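PDB 7M1B: galactose-binding-like protein from Bacteroides thetaiotaomicron, which probably binds carbohydrate as a SusE-like protein with a galactose-binding-like domain and may have a degradative role, though its exact function is not established. Local coordinates for residues T112-I117 and V180-L185. Sequence-based numbering, arbitrary orientation.
Sequences TAIEEI and VRVRDL
The flat group in this contact is the peptide joining V180 to R181. I114 CD1 stands over one face of it, on the oxygen side, with V180 O at 3.7 Å. CD1 lies clearly off the peptide plane, a methyl packed against a carbonyl with no hydrogen bond. At the edges of the peptide, backbone hydrogen bonds hold the strand in its sheet: V180 pairs with Y193, and R181 with D141.

The remaining touches are apolar, mostly methyl to methyl. V182 divides its two branches between neighbouring residues of the helix. CG1, anti to its own backbone N (chi1 -162°), meets A113 CB at 4.1 Å, while CG2 meets I114 CD1 at 3.8 Å as the two side chains run past each other in opposite directions. I117 is almost fully extended, with chi1 at -161° and chi2 at 176°, which carries CD1 forward to V180 CG1 at 3.9 Å; V180 CB is the next nearest atom, at 4.2 Å.

The helix ends just here. E116 N still bonds to T112 O at 3.0 Å, but E116 itself departs from helical geometry, and I117 has an extended backbone that leads toward strand 118-122. V180 and V182 point toward segment 112-117 and R181 between them points away, as in a strand; its NE hydrogen-bonds S190 O. L138, F140 and Y193 pack around the same apolar patch, and I128 touches I117 from the other sheet.

The strands of this domain form a three-stranded 118-122, 125-131, 163-168 sheet and a four-stranded 155-159, 138-144, 176-183, 193-197 sheet, the strand order of a fibronectin type III-like beta sandwich. The short helix 109-115 packs on the inward side of strand 176-183, adding to the buried hydrophobic core between the sheets.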
# COMPACT_ATOMS: atom_id res chain seq x y z
N THR A 112 2.03 -17.30 26.72
CA THR A 112 2.93 -17.15 25.58
C THR A 112 2.55 -15.86 24.85
O THR A 112 3.45 -15.12 24.45
CB THR A 112 2.85 -18.33 24.61
OG1 THR A 112 3.40 -19.43 25.31
CG2 THR A 112 3.69 -18.15 23.36
N ALA A 113 1.24 -15.59 24.76
CA ALA A 113 0.81 -14.39 24.04
C ALA A 113 1.33 -13.10 24.67
O ALA A 113 1.83 -12.25 23.96
CB ALA A 113 -0.70 -14.32 23.88
N ILE A 114 1.20 -12.97 25.99
CA ILE A 114 1.65 -11.76 26.69
C ILE A 114 3.19 -11.68 26.70
O ILE A 114 3.76 -10.59 26.61
CB ILE A 114 1.02 -11.62 28.09
CG1 ILE A 114 0.93 -10.17 28.56
CG2 ILE A 114 1.79 -12.46 29.12
CD1 ILE A 114 -0.01 -9.27 27.77
N GLU A 115 3.86 -12.84 26.74
CA GLU A 115 5.31 -12.90 26.86
C GLU A 115 6.03 -12.54 25.55
O GLU A 115 7.09 -11.91 25.58
CB GLU A 115 5.79 -14.18 27.53
CG GLU A 115 5.40 -14.20 29.00
CD GLU A 115 5.77 -15.48 29.73
OE1 GLU A 115 6.74 -16.17 29.27
OE2 GLU A 115 5.03 -15.82 30.75
N GLU A 116 5.42 -12.90 24.42
CA GLU A 116 6.02 -12.70 23.11
C GLU A 116 5.46 -11.44 22.42
O GLU A 116 5.75 -11.24 21.24
CB GLU A 116 5.78 -13.94 22.25
CG GLU A 116 6.43 -15.20 22.83
CD GLU A 116 7.94 -15.11 22.74
OE1 GLU A 116 8.47 -14.66 21.67
OE2 GLU A 116 8.59 -15.46 23.74
N ILE A 117 4.64 -10.64 23.11
CA ILE A 117 3.88 -9.57 22.46
C ILE A 117 4.87 -8.51 22.03
O ILE A 117 5.89 -8.34 22.73
CB ILE A 117 2.77 -9.01 23.39
CG1 ILE A 117 1.68 -8.23 22.56
CG2 ILE A 117 3.28 -8.21 24.62
CD1 ILE A 117 0.52 -7.75 23.43
N VAL A 180 -2.18 -3.64 27.67
CA VAL A 180 -2.72 -4.82 27.01
C VAL A 180 -2.83 -5.98 28.00
O VAL A 180 -1.91 -6.27 28.78
CB VAL A 180 -1.95 -5.28 25.74
CG1 VAL A 180 -2.77 -6.41 25.05
CG2 VAL A 180 -1.63 -4.13 24.77
N ARG A 181 -3.97 -6.67 28.00
CA ARG A 181 -4.14 -7.91 28.77
C ARG A 181 -4.75 -8.95 27.84
O ARG A 181 -5.55 -8.53 26.94
CB ARG A 181 -5.05 -7.64 29.98
CG ARG A 181 -4.28 -7.46 31.29
CD ARG A 181 -5.17 -7.44 32.51
NE ARG A 181 -4.73 -8.45 33.45
CZ ARG A 181 -5.28 -8.68 34.63
NH1 ARG A 181 -6.31 -7.96 35.04
NH2 ARG A 181 -4.81 -9.64 35.41
N VAL A 182 -4.34 -10.23 28.00
CA VAL A 182 -4.83 -11.36 27.18
C VAL A 182 -5.56 -12.28 28.14
O VAL A 182 -5.03 -12.56 29.22
CB VAL A 182 -3.69 -12.10 26.44
CG1 VAL A 182 -4.27 -12.95 25.29
CG2 VAL A 182 -2.69 -11.08 25.81
N ARG A 183 -6.74 -12.76 27.69
CA ARG A 183 -7.57 -13.72 28.45
C ARG A 183 -8.11 -14.82 27.53
O ARG A 183 -8.08 -14.67 26.31
CB ARG A 183 -8.68 -13.05 29.29
CG ARG A 183 -9.85 -12.40 28.48
CD ARG A 183 -10.67 -11.50 29.38
NE ARG A 183 -11.63 -10.72 28.58
CZ ARG A 183 -12.78 -11.18 28.11
NH1 ARG A 183 -13.14 -12.43 28.35
NH2 ARG A 183 -13.57 -10.38 27.40
N ASP A 184 -8.55 -15.96 28.12
CA ASP A 184 -9.04 -17.09 27.32
C ASP A 184 -10.49 -17.35 27.74
O ASP A 184 -10.97 -16.64 28.64
CB ASP A 184 -8.09 -18.30 27.36
CG ASP A 184 -7.95 -18.94 28.77
OD1 ASP A 184 -8.78 -18.66 29.69
OD2 ASP A 184 -7.01 -19.75 28.99
N LEU A 185 -11.14 -18.35 27.08
CA LEU A 185 -12.55 -18.64 27.32
C LEU A 185 -12.69 -19.56 28.54
O LEU A 185 -13.79 -20.02 28.84
CB LEU A 185 -13.12 -19.33 26.07
CG LEU A 185 -13.72 -18.40 25.01
CD1 LEU A 185 -14.21 -19.21 23.81
CD2 LEU A 185 -14.87 -17.57 25.62